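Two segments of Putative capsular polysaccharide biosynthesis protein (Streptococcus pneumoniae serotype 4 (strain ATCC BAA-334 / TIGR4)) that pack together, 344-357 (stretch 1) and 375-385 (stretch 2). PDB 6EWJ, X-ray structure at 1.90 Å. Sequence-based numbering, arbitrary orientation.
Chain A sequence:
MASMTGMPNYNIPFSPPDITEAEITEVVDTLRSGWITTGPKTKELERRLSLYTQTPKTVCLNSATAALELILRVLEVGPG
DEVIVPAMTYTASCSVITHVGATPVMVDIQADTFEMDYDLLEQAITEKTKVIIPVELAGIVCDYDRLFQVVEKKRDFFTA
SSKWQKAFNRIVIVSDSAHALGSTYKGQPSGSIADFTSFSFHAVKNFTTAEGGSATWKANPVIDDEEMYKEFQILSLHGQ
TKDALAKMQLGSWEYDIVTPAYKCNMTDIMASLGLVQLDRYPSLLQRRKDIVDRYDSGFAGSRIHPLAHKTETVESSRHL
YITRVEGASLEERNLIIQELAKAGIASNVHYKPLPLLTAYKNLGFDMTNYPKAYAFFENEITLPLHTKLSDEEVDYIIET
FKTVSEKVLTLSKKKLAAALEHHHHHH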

# COMPACT_ATOMS: atom_id res chain seq x y z
N GLY A 344 -27.30 21.16 -11.40
CA GLY A 344 -26.57 20.08 -12.07
C GLY A 344 -25.08 20.30 -12.18
O GLY A 344 -24.45 19.80 -13.12
N ILE A 345 -24.52 21.07 -11.24
CA ILE A 345 -23.09 21.37 -11.19
C ILE A 345 -22.46 20.91 -9.88
O ILE A 345 -22.72 21.51 -8.83
CB ILE A 345 -22.85 22.89 -11.36
CG1 ILE A 345 -23.40 23.36 -12.71
CG2 ILE A 345 -21.36 23.20 -11.30
CD1 ILE A 345 -23.55 24.85 -12.82
N ALA A 346 -21.60 19.90 -9.98
CA ALA A 346 -20.84 19.41 -8.83
C ALA A 346 -19.71 20.40 -8.53
O ALA A 346 -19.20 21.08 -9.42
CB ALA A 346 -20.27 18.02 -9.12
N SER A 347 -19.42 20.56 -7.25
CA SER A 347 -18.42 21.52 -6.80
C SER A 347 -17.81 20.94 -5.55
O SER A 347 -18.32 19.92 -5.00
CB SER A 347 -19.02 22.92 -6.61
OG SER A 347 -19.96 23.00 -5.54
N ASN A 348 -16.72 21.54 -5.10
CA ASN A 348 -16.01 21.02 -3.99
C ASN A 348 -15.33 22.11 -3.26
O ASN A 348 -15.42 23.28 -3.65
CB ASN A 348 -15.00 19.99 -4.50
CG ASN A 348 -14.78 18.85 -3.55
OD1 ASN A 348 -15.03 18.95 -2.33
ND2 ASN A 348 -14.25 17.76 -4.08
N VAL A 349 -14.71 21.75 -2.14
CA VAL A 349 -14.02 22.71 -1.29
C VAL A 349 -12.64 22.17 -1.02
O VAL A 349 -12.48 21.04 -0.54
CB VAL A 349 -14.77 23.03 0.05
CG1 VAL A 349 -13.90 23.92 0.95
CG2 VAL A 349 -16.10 23.68 -0.21
N HIS A 350 -11.64 22.96 -1.37
CA HIS A 350 -10.24 22.65 -1.09
C HIS A 350 -9.64 23.85 -0.36
O HIS A 350 -9.32 24.88 -1.02
CB HIS A 350 -9.47 22.43 -2.38
CG HIS A 350 -9.97 21.30 -3.21
ND1 HIS A 350 -11.05 21.43 -4.04
CD2 HIS A 350 -9.57 20.01 -3.30
CE1 HIS A 350 -11.28 20.29 -4.65
NE2 HIS A 350 -10.42 19.40 -4.19
N TYR A 351 -9.49 23.80 0.95
CA TYR A 351 -9.87 22.70 1.86
C TYR A 351 -10.26 23.28 3.18
O TYR A 351 -9.99 24.43 3.46
CB TYR A 351 -8.69 21.82 2.19
CG TYR A 351 -8.04 21.04 1.09
CD1 TYR A 351 -8.51 19.80 0.73
CD2 TYR A 351 -6.91 21.55 0.40
CE1 TYR A 351 -7.89 19.05 -0.29
CE2 TYR A 351 -6.29 20.79 -0.61
CZ TYR A 351 -6.80 19.53 -0.94
OH TYR A 351 -6.19 18.73 -1.96
N LYS A 352 -10.93 22.47 4.01
CA LYS A 352 -11.01 22.74 5.41
C LYS A 352 -9.59 22.82 5.91
O LYS A 352 -8.82 21.95 5.61
CB LYS A 352 -11.67 21.57 6.14
CG LYS A 352 -13.14 21.49 5.95
CD LYS A 352 -13.74 20.56 7.00
CE LYS A 352 -15.22 20.63 6.96
NZ LYS A 352 -15.84 19.59 7.86
N PRO A 353 -9.24 23.85 6.70
CA PRO A 353 -7.90 23.89 7.25
C PRO A 353 -7.78 22.70 8.21
O PRO A 353 -8.78 22.31 8.83
CB PRO A 353 -7.87 25.20 8.04
CG PRO A 353 -8.90 26.03 7.39
CD PRO A 353 -9.98 25.09 6.99
N LEU A 354 -6.58 22.17 8.34
CA LEU A 354 -6.35 20.97 9.17
C LEU A 354 -6.91 21.11 10.60
O LEU A 354 -7.52 20.18 11.05
CB LEU A 354 -4.87 20.63 9.20
CG LEU A 354 -4.31 20.29 7.79
CD1 LEU A 354 -2.87 19.86 7.97
CD2 LEU A 354 -5.04 19.17 7.05
N PRO A 355 -6.77 22.31 11.24
CA PRO A 355 -7.28 22.49 12.59
C PRO A 355 -8.78 22.37 12.72
O PRO A 355 -9.21 22.21 13.83
CB PRO A 355 -6.82 23.90 12.96
CG PRO A 355 -5.61 24.11 12.12
CD PRO A 355 -5.94 23.46 10.84
N LEU A 356 -9.53 22.37 11.61
CA LEU A 356 -10.98 22.09 11.69
C LEU A 356 -11.30 20.62 11.87
O LEU A 356 -12.38 20.31 12.33
CB LEU A 356 -11.76 22.62 10.48
CG LEU A 356 -12.01 24.15 10.34
CD1 LEU A 356 -12.98 24.42 9.19
CD2 LEU A 356 -12.55 24.74 11.60
N LEU A 357 -10.36 19.74 11.53
CA LEU A 357 -10.57 18.29 11.48
C LEU A 357 -10.33 17.71 12.87
O LEU A 357 -9.37 18.07 13.55
CB LEU A 357 -9.65 17.66 10.45
CG LEU A 357 -9.68 18.24 9.02
CD1 LEU A 357 -8.52 17.67 8.21
CD2 LEU A 357 -11.03 18.05 8.31
N ALA A 375 -9.87 32.06 6.45
CA ALA A 375 -10.51 33.04 5.58
C ALA A 375 -10.46 32.56 4.13
O ALA A 375 -11.41 32.75 3.38
CB ALA A 375 -9.89 34.44 5.76
N PHE A 376 -9.38 31.87 3.76
CA PHE A 376 -9.28 31.26 2.42
C PHE A 376 -10.35 30.22 2.18
O PHE A 376 -11.01 30.23 1.15
CB PHE A 376 -7.91 30.61 2.25
CG PHE A 376 -7.68 29.99 0.91
CD1 PHE A 376 -8.04 28.66 0.67
CD2 PHE A 376 -7.08 30.72 -0.11
CE1 PHE A 376 -7.79 28.06 -0.56
CE2 PHE A 376 -6.84 30.13 -1.36
CZ PHE A 376 -7.19 28.80 -1.58
N PHE A 377 -10.50 29.33 3.16
CA PHE A 377 -11.52 28.27 3.18
C PHE A 377 -12.94 28.78 3.17
O PHE A 377 -13.78 28.29 2.42
CB PHE A 377 -11.33 27.40 4.42
CG PHE A 377 -12.57 26.68 4.87
CD1 PHE A 377 -13.09 25.59 4.13
CD2 PHE A 377 -13.23 27.05 6.06
CE1 PHE A 377 -14.26 24.95 4.52
CE2 PHE A 377 -14.39 26.40 6.43
CZ PHE A 377 -14.89 25.33 5.67
N GLU A 378 -13.20 29.77 4.00
CA GLU A 378 -14.54 30.29 4.17
C GLU A 378 -15.37 30.61 2.90
O GLU A 378 -16.58 30.33 2.86
CB GLU A 378 -14.47 31.56 5.05
CG GLU A 378 -15.80 31.95 5.66
CD GLU A 378 -15.79 33.30 6.38
OE1 GLU A 378 -14.73 33.94 6.51
OE2 GLU A 378 -16.86 33.68 6.85
N ASN A 379 -14.74 31.21 1.89
CA ASN A 379 -15.43 31.64 0.67
C ASN A 379 -14.95 30.88 -0.59
O ASN A 379 -15.20 31.31 -1.70
CB ASN A 379 -15.32 33.15 0.48
CG ASN A 379 -13.90 33.63 0.31
OD1 ASN A 379 -12.94 33.00 0.78
ND2 ASN A 379 -13.74 34.78 -0.31
N GLU A 380 -14.31 29.74 -0.38
CA GLU A 380 -13.69 28.99 -1.43
C GLU A 380 -14.68 28.00 -2.02
O GLU A 380 -15.38 27.28 -1.27
CB GLU A 380 -12.45 28.28 -0.92
CG GLU A 380 -11.55 27.71 -2.02
CD GLU A 380 -12.04 26.41 -2.64
OE1 GLU A 380 -12.66 25.57 -1.93
OE2 GLU A 380 -11.80 26.17 -3.85
N ILE A 381 -14.74 27.98 -3.35
CA ILE A 381 -15.46 26.96 -4.10
C ILE A 381 -14.62 26.47 -5.27
O ILE A 381 -14.11 27.26 -6.09
CB ILE A 381 -16.82 27.48 -4.60
CG1 ILE A 381 -17.76 27.78 -3.39
CG2 ILE A 381 -17.52 26.46 -5.47
CD1 ILE A 381 -19.01 28.56 -3.75
N THR A 382 -14.51 25.16 -5.38
CA THR A 382 -13.81 24.58 -6.48
C THR A 382 -14.82 24.13 -7.52
O THR A 382 -15.72 23.33 -7.23
CB THR A 382 -12.95 23.39 -6.04
OG1 THR A 382 -12.27 23.73 -4.85
CG2 THR A 382 -11.93 23.04 -7.08
N LEU A 383 -14.66 24.63 -8.74
CA LEU A 383 -15.47 24.22 -9.89
C LEU A 383 -14.81 23.09 -10.62
O LEU A 383 -13.59 22.97 -10.52
CB LEU A 383 -15.64 25.37 -10.88
CG LEU A 383 -16.20 26.68 -10.30
CD1 LEU A 383 -16.29 27.72 -11.41
CD2 LEU A 383 -17.54 26.47 -9.64
N PRO A 384 -15.59 22.28 -11.36
CA PRO A 384 -15.07 21.15 -12.07
C PRO A 384 -13.98 21.58 -13.08
O PRO A 384 -14.12 22.62 -13.75
CB PRO A 384 -16.29 20.61 -12.81
CG PRO A 384 -17.41 20.93 -11.92
CD PRO A 384 -17.06 22.34 -11.48
N LEU A 385 -12.89 20.82 -13.11
CA LEU A 385 -11.80 21.03 -14.09
C LEU A 385 -11.21 19.67 -14.44
O LEU A 385 -10.41 19.11 -13.68
CB LEU A 385 -10.71 21.95 -13.55
CG LEU A 385 -9.55 22.33 -14.49
CD1 LEU A 385 -10.04 22.94 -15.78
CD2 LEU A 385 -8.57 23.27 -13.80

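Stretch 2 leaves a helix, turns, and runs as a short strand antiparallel to the extended first half of stretch 1; together the two bury 628 Å² of surface. The contact begins on the last turn of the helix. Ala 375 takes no part in it, but the ring of Phe 376, although its CA-to-CB bond points sideways, reaches stretch 1 with its edge, bringing CE1 to 3.6 Å from the carbonyl O of His 350. Ring hydrogens carry a slight positive charge, so an edge suits a carbonyl oxygen.

Phe 377 points toward stretch 1 and has the largest area covered, 118 Å². Stretch 1 bends around its ring: Val 349 CG1 lies at the ring edge, 3.7 Å from Phe 377 CD1, while Pro 353 CD approaches Phe 377 CG and Leu 356 CD1 approaches Phe 377 CE2, each at 3.7 Å. The aliphatic part of Lys 352 adds to this apolar pocket, its CG 3.9 Å from Phe 377 CE1. A cis peptide bond precedes Tyr 351, whose own side chain points away, so this residue meets the ring through its backbone, with Tyr 351 O 3.4 Å from Phe 377 CD1.

Glu 378 and Asn 379 carry the chain round without touching stretch 1, and Glu 380 N closes the turn by donating to Phe 377 O at 3.2 Å. The carboxylate of Glu 380 then serves both stretches. Its OE1 accepts a hydrogen bond from the backbone N of His 350 at 2.9 Å, and its OE2 accepts one from Thr 382 OG1 at 2.7 Å. Ile 381 contributes a looser contact, its CG2 4.0 Å from Ser 347 CB.

The backbone of Thr 382 forms a single antiparallel bridge with Asn 348: Asn 348 N donates to Thr 382 O at 3.0 Å, and Thr 382 N donates to Asn 348 O at 2.7 Å. Asn 348 turns the end of its side chain away and uses OD1 to accept from Val 349 N at 2.8 Å. Meanwhile His 350 ND1 donates to Thr 382 OG1 at 2.7 Å, near the imidazole plane; since that hydroxyl donates in turn to Glu 380, a relay links imidazole, hydroxyl and carboxylate.

Beyond the bridge, Pro 384 packs loosely against Ile 345, with Pro 384 CD 4.4 Å from Ile 345 CG2. Pro 384 CG lies 3.1 Å from Ala 346 O, a carbonyl buried here without a hydrogen-bonding partner.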